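Long-range contact in N-acetylmuramoyl-L-alanine amidase (Clostridium intestinale URNW, PDB 6SRT), which probably hydrolyses the bond between N-acetylmuramoyl and L-alanine in bacterial peptidoglycan as a zinc-dependent endolysin of the amidase 2 family: residues N28-N40 with D60-H74. Sequence-based numbering, arbitrary orientation.
Sequences NYTWATPLSYNFN and DEIHKQRGWSGIGYH. With PO4 (phosphate ion), chain E.
One ammonium group ties both segments together: Lys64 NZ donates to Thr30 O at 2.8 Å, to Ser69 O of its own segment, and to the carboxylate of Asp60 in a salt bridge. A bend at the last torsion of the lysine chain (chi4 56°) turns NZ toward these oxygens, and it reaches Thr30 O from above the carbonyl plane. Ser69 O is gripped twice, since Ala32 N also donates to it at 2.9 Å, almost straight (175°) and on a lone pair. The same serine also holds the loop one residue further on: Ser69 OG, set anti to the backbone N (chi1 -174°), donates to Thr33 O at 2.6 Å. Asp60 is shared as well, OD1 taking Ile71 N and OD2 a water that accepts from Thr30 N. Beside this polar cluster, Ile71 CG2 lies over one face of the Tyr29 ring in a CH-pi contact, 3.9 Å from its centroid, and also touches Trp31 CH2. Within its own segment the Trp31 indole has Tyr29 CB over one face and Leu35 CD1 over the other, both toward the rim, while Trp31 CZ3 packs against Gly70 CA at 3.5 Å. The Phe39 and His74 rings lie nearly parallel but slid apart; the His74 side chain is about 8 Å from that of zinc ligand His47. The loop between strands 24-25 and 43-48 thus packs against the second half of helix 56-65, closed by a Schellman motif at Gly67, and the loop from it to strand 75-77.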
loop_
_atom_site.group_PDB
_atom_site.type_symbol
_atom_site.label_atom_id
_atom_site.label_comp_id
_atom_site.label_asym_id
_atom_site.label_seq_id
_atom_site.Cartn_x
_atom_site.Cartn_y
_atom_site.Cartn_z
ATOM N N ASN A 28 7.128 14.592 -4.137
ATOM C CA ASN A 28 8.329 14.757 -4.976
ATOM C C ASN A 28 9.366 13.750 -4.529
ATOM O O ASN A 28 9.863 13.832 -3.410
ATOM C CB ASN A 28 8.792 16.216 -4.899
ATOM C CG ASN A 28 7.793 17.148 -5.546
ATOM O OD1 ASN A 28 7.267 16.845 -6.626
ATOM N ND2 ASN A 28 7.527 18.281 -4.898
ATOM N N TYR A 29 9.633 12.783 -5.392
ATOM C CA TYR A 29 10.724 11.802 -5.171
ATOM C C TYR A 29 11.812 11.956 -6.248
ATOM O O TYR A 29 11.547 12.368 -7.408
ATOM C CB TYR A 29 10.208 10.379 -5.285
ATOM C CG TYR A 29 9.131 10.025 -4.283
ATOM C CD1 TYR A 29 9.408 9.892 -2.925
ATOM C CD2 TYR A 29 7.823 9.825 -4.664
ATOM C CE1 TYR A 29 8.460 9.569 -1.986
ATOM C CE2 TYR A 29 6.851 9.533 -3.735
ATOM C CZ TYR A 29 7.140 9.427 -2.375
ATOM O OH TYR A 29 6.170 9.130 -1.452
ATOM N N THR A 30 13.018 11.556 -5.885
ATOM C CA THR A 30 14.109 11.375 -6.860
ATOM C C THR A 30 14.469 9.901 -6.877
ATOM O O THR A 30 15.107 9.390 -5.925
ATOM C CB THR A 30 15.349 12.162 -6.403
ATOM O OG1 THR A 30 15.026 13.552 -6.326
ATOM C CG2 THR A 30 16.496 11.994 -7.368
ATOM N N TRP A 31 14.062 9.191 -7.911
ATOM C CA TRP A 31 14.181 7.740 -8.043
ATOM C C TRP A 31 15.599 7.394 -8.366
ATOM O O TRP A 31 16.223 7.998 -9.282
ATOM C CB TRP A 31 13.217 7.281 -9.129
ATOM C CG TRP A 31 11.767 7.483 -8.783
ATOM C CD1 TRP A 31 10.950 8.498 -9.190
ATOM C CD2 TRP A 31 11.021 6.735 -7.788
ATOM N NE1 TRP A 31 9.745 8.409 -8.558
ATOM C CE2 TRP A 31 9.773 7.393 -7.651
ATOM C CE3 TRP A 31 11.300 5.615 -6.992
ATOM C CZ2 TRP A 31 8.810 6.924 -6.774
ATOM C CZ3 TRP A 31 10.318 5.137 -6.162
ATOM C CH2 TRP A 31 9.108 5.783 -6.047
ATOM N N ALA A 32 16.182 6.497 -7.594
ATOM C CA ALA A 32 17.604 6.190 -7.699
ATOM C C ALA A 32 17.908 5.372 -8.954
ATOM O O ALA A 32 18.888 5.606 -9.639
ATOM C CB ALA A 32 18.119 5.471 -6.491
ATOM N N THR A 33 17.100 4.358 -9.219
ATOM C CA THR A 33 17.336 3.373 -10.278
ATOM C C THR A 33 16.124 3.401 -11.192
ATOM O O THR A 33 15.028 3.837 -10.847
ATOM C CB THR A 33 17.575 1.972 -9.679
ATOM O OG1 THR A 33 16.401 1.502 -9.021
ATOM C CG2 THR A 33 18.716 1.934 -8.693
ATOM N N PRO A 34 16.240 2.886 -12.432
ATOM C CA PRO A 34 15.144 3.003 -13.396
ATOM C C PRO A 34 13.908 2.253 -12.917
ATOM O O PRO A 34 14.006 1.083 -12.566
ATOM C CB PRO A 34 15.701 2.379 -14.682
ATOM C CG PRO A 34 17.157 2.519 -14.564
ATOM C CD PRO A 34 17.439 2.362 -13.079
ATOM N N LEU A 35 12.784 2.933 -12.968
ATOM C CA LEU A 35 11.484 2.282 -12.734
ATOM C C LEU A 35 11.099 1.486 -13.964
ATOM O O LEU A 35 11.260 1.915 -15.082
ATOM C CB LEU A 35 10.408 3.319 -12.402
ATOM C CG LEU A 35 10.592 4.046 -11.083
ATOM C CD1 LEU A 35 9.490 5.056 -10.912
ATOM C CD2 LEU A 35 10.696 3.139 -9.897
ATOM N N SER A 36 10.536 0.317 -13.700
ATOM C CA SER A 36 9.879 -0.462 -14.749
ATOM C C SER A 36 8.380 -0.131 -14.746
ATOM O O SER A 36 7.770 -0.162 -13.660
ATOM C CB SER A 36 10.092 -1.923 -14.521
ATOM O OG SER A 36 9.315 -2.677 -15.463
ATOM N N TYR A 37 7.875 -0.047 -15.943
ATOM C CA TYR A 37 6.444 0.197 -16.216
ATOM C C TYR A 37 5.807 -1.032 -16.781
ATOM O O TYR A 37 4.622 -0.958 -17.215
ATOM C CB TYR A 37 6.213 1.518 -16.998
ATOM C CG TYR A 37 6.656 2.739 -16.222
ATOM C CD1 TYR A 37 7.996 3.047 -16.073
ATOM C CD2 TYR A 37 5.726 3.542 -15.577
ATOM C CE1 TYR A 37 8.397 4.198 -15.402
ATOM C CE2 TYR A 37 6.099 4.672 -14.900
ATOM C CZ TYR A 37 7.433 4.997 -14.798
ATOM O OH TYR A 37 7.777 6.138 -14.090
ATOM N N ASN A 38 6.498 -2.162 -16.724
ATOM C CA ASN A 38 5.922 -3.473 -17.110
ATOM C C ASN A 38 5.144 -4.002 -15.912
ATOM O O ASN A 38 5.523 -4.978 -15.312
ATOM C CB ASN A 38 6.953 -4.449 -17.631
ATOM C CG ASN A 38 7.514 -4.088 -18.995
ATOM O OD1 ASN A 38 6.952 -3.301 -19.797
ATOM N ND2 ASN A 38 8.647 -4.671 -19.269
ATOM N N PHE A 39 4.071 -3.280 -15.583
ATOM C CA PHE A 39 3.260 -3.511 -14.383
ATOM C C PHE A 39 1.826 -3.757 -14.838
ATOM O O PHE A 39 1.320 -2.975 -15.592
ATOM C CB PHE A 39 3.339 -2.246 -13.535
ATOM C CG PHE A 39 2.569 -2.260 -12.245
ATOM C CD1 PHE A 39 2.767 -3.195 -11.259
ATOM C CD2 PHE A 39 1.611 -1.275 -12.002
ATOM C CE1 PHE A 39 2.056 -3.169 -10.077
ATOM C CE2 PHE A 39 0.951 -1.202 -10.795
ATOM C CZ PHE A 39 1.138 -2.167 -9.836
ATOM N N ASN A 40 1.276 -4.894 -14.421
ATOM C CA ASN A 40 -0.061 -5.302 -14.889
ATOM C C ASN A 40 -0.818 -5.763 -13.652
ATOM O O ASN A 40 -0.934 -6.964 -13.390
ATOM C CB ASN A 40 0.058 -6.375 -15.967
ATOM C CG ASN A 40 0.682 -5.835 -17.236
ATOM O OD1 ASN A 40 -0.060 -5.349 -18.122
ATOM N ND2 ASN A 40 1.969 -5.932 -17.297
ATOM N N ASP A 60 11.064 6.356 1.783
ATOM C CA ASP A 60 11.850 6.357 0.534
ATOM C C ASP A 60 13.349 6.225 0.806
ATOM O O ASP A 60 14.015 5.432 0.091
ATOM C CB ASP A 60 11.548 7.641 -0.194
ATOM C CG ASP A 60 12.232 7.755 -1.523
ATOM O OD1 ASP A 60 11.808 7.052 -2.452
ATOM O OD2 ASP A 60 13.197 8.555 -1.637
ATOM N N GLU A 61 13.830 6.900 1.841
ATOM C CA GLU A 61 15.251 6.801 2.231
ATOM C C GLU A 61 15.584 5.360 2.599
ATOM O O GLU A 61 16.630 4.822 2.204
ATOM C CB GLU A 61 15.564 7.772 3.354
ATOM C CG GLU A 61 16.904 7.626 4.010
ATOM C CD GLU A 61 16.974 8.560 5.235
ATOM O OE1 GLU A 61 16.537 9.702 5.084
ATOM O OE2 GLU A 61 17.226 8.064 6.323
ATOM N N ILE A 62 14.784 4.773 3.473
ATOM C CA ILE A 62 15.046 3.356 3.876
ATOM C C ILE A 62 15.018 2.404 2.705
ATOM O O ILE A 62 15.841 1.517 2.585
ATOM C CB ILE A 62 14.050 2.978 4.992
ATOM C CG1 ILE A 62 14.240 3.868 6.223
ATOM C CG2 ILE A 62 14.123 1.476 5.312
ATOM C CD1 ILE A 62 13.155 3.680 7.216
ATOM N N HIS A 63 14.003 2.533 1.836
ATOM C CA HIS A 63 13.903 1.609 0.698
ATOM C C HIS A 63 15.103 1.773 -0.233
ATOM O O HIS A 63 15.555 0.792 -0.835
ATOM C CB HIS A 63 12.540 1.812 0.064
ATOM C CG HIS A 63 11.443 1.170 0.868
ATOM N ND1 HIS A 63 10.136 1.128 0.442
ATOM C CD2 HIS A 63 11.455 0.575 2.077
ATOM C CE1 HIS A 63 9.448 0.534 1.388
ATOM N NE2 HIS A 63 10.196 0.186 2.399
ATOM N N LYS A 64 15.590 2.998 -0.373
ATOM C CA LYS A 64 16.828 3.200 -1.163
ATOM C C LYS A 64 18.027 2.506 -0.513
ATOM O O LYS A 64 18.864 1.876 -1.189
ATOM C CB LYS A 64 17.143 4.666 -1.270
ATOM C CG LYS A 64 16.357 5.414 -2.329
ATOM C CD LYS A 64 16.490 6.929 -2.218
ATOM C CE LYS A 64 16.154 7.745 -3.442
ATOM N NZ LYS A 64 14.796 7.438 -3.882
ATOM N N GLN A 65 18.113 2.521 0.834
ATOM C CA GLN A 65 19.209 1.786 1.486
ATOM C C GLN A 65 19.166 0.297 1.124
ATOM O O GLN A 65 20.228 -0.354 0.956
ATOM C CB GLN A 65 19.149 1.927 2.969
ATOM C CG GLN A 65 19.370 3.341 3.479
ATOM C CD GLN A 65 19.149 3.524 4.959
ATOM O OE1 GLN A 65 18.644 2.650 5.633
ATOM N NE2 GLN A 65 19.465 4.712 5.404
ATOM N N ARG A 66 17.934 -0.212 1.025
ATOM C CA ARG A 66 17.703 -1.626 0.749
ATOM C C ARG A 66 17.910 -1.952 -0.746
ATOM O O ARG A 66 17.714 -3.098 -1.125
ATOM C CB ARG A 66 16.296 -2.002 1.220
ATOM C CG ARG A 66 16.158 -1.888 2.716
ATOM C CD ARG A 66 14.782 -2.266 3.145
ATOM N NE ARG A 66 14.685 -2.071 4.592
ATOM C CZ ARG A 66 13.540 -2.038 5.278
ATOM N NH1 ARG A 66 12.426 -2.109 4.585
ATOM N NH2 ARG A 66 13.530 -1.861 6.605
ATOM N N GLY A 67 18.316 -1.008 -1.553
ATOM C CA GLY A 67 18.632 -1.239 -2.964
ATOM C C GLY A 67 17.515 -0.988 -3.923
ATOM O O GLY A 67 17.696 -1.215 -5.130
ATOM N N TRP A 68 16.353 -0.553 -3.435
ATOM C CA TRP A 68 15.226 -0.238 -4.302
ATOM C C TRP A 68 15.397 1.153 -4.886
ATOM O O TRP A 68 16.164 2.000 -4.406
ATOM C CB TRP A 68 13.911 -0.414 -3.574
ATOM C CG TRP A 68 13.772 -1.705 -2.853
ATOM C CD1 TRP A 68 13.233 -1.778 -1.600
ATOM C CD2 TRP A 68 14.101 -3.048 -3.230
ATOM N NE1 TRP A 68 13.231 -3.074 -1.188
ATOM C CE2 TRP A 68 13.783 -3.858 -2.131
ATOM C CE3 TRP A 68 14.678 -3.683 -4.298
ATOM C CZ2 TRP A 68 13.854 -5.246 -2.114
ATOM C CZ3 TRP A 68 14.847 -5.063 -4.266
ATOM C CH2 TRP A 68 14.487 -5.841 -3.154
ATOM N N SER A 69 14.589 1.454 -5.904
ATOM C CA SER A 69 14.702 2.789 -6.494
ATOM C C SER A 69 14.276 3.875 -5.502
ATOM O O SER A 69 14.725 5.032 -5.543
ATOM C CB SER A 69 13.848 2.824 -7.753
ATOM O OG SER A 69 14.064 4.084 -8.409
ATOM N N GLY A 70 13.325 3.550 -4.598
ATOM C CA GLY A 70 12.710 4.473 -3.656
ATOM C C GLY A 70 11.532 3.746 -3.045
ATOM O O GLY A 70 11.441 2.503 -3.142
ATOM N N ILE A 71 10.692 4.505 -2.386
ATOM C CA ILE A 71 9.500 3.976 -1.689
ATOM C C ILE A 71 8.885 2.897 -2.543
ATOM O O ILE A 71 8.513 3.113 -3.723
ATOM C CB ILE A 71 8.554 5.095 -1.306
ATOM C CG1 ILE A 71 7.321 4.519 -0.548
ATOM C CG2 ILE A 71 8.164 5.951 -2.468
ATOM C CD1 ILE A 71 6.576 5.543 0.247
ATOM N N GLY A 72 8.728 1.690 -1.932
ATOM C CA GLY A 72 8.285 0.526 -2.674
ATOM C C GLY A 72 6.789 0.358 -2.755
ATOM O O GLY A 72 6.328 -0.457 -3.550
ATOM N N TYR A 73 6.048 1.055 -1.893
ATOM C CA TYR A 73 4.583 1.017 -1.876
ATOM C C TYR A 73 4.060 1.999 -2.940
ATOM O O TYR A 73 4.664 3.046 -3.152
ATOM C CB TYR A 73 4.064 1.479 -0.498
ATOM C CG TYR A 73 4.703 0.766 0.658
ATOM C CD1 TYR A 73 4.661 -0.592 0.824
ATOM C CD2 TYR A 73 5.396 1.529 1.600
ATOM C CE1 TYR A 73 5.213 -1.197 1.948
ATOM C CE2 TYR A 73 5.946 0.954 2.718
ATOM C CZ TYR A 73 5.919 -0.420 2.858
ATOM O OH TYR A 73 6.436 -0.972 4.002
ATOM N N HIS A 74 2.901 1.667 -3.512
ATOM C CA HIS A 74 2.194 2.612 -4.383
ATOM C C HIS A 74 1.481 3.703 -3.581
ATOM O O HIS A 74 1.323 4.828 -4.096
ATOM C CB HIS A 74 1.224 1.872 -5.261
ATOM C CG HIS A 74 1.929 0.936 -6.184
ATOM N ND1 HIS A 74 2.162 -0.373 -5.820
ATOM C CD2 HIS A 74 2.452 1.162 -7.422
ATOM C CE1 HIS A 74 2.860 -0.923 -6.823
ATOM N NE2 HIS A 74 3.043 -0.019 -7.820
HETATM P P PO4 E . 6.962 -4.265 5.187
HETATM O O1 PO4 E . 6.559 -5.659 4.960
HETATM O O2 PO4 E . 8.457 -4.050 5.029
HETATM O O3 PO4 E . 6.574 -3.838 6.686
HETATM O O4 PO4 E . 6.188 -3.543 4.162
HETATM O O HOH W 1 13.326 10.959 -3.046
HETATM O O HOH W 2 16.686 -0.929 -7.665
#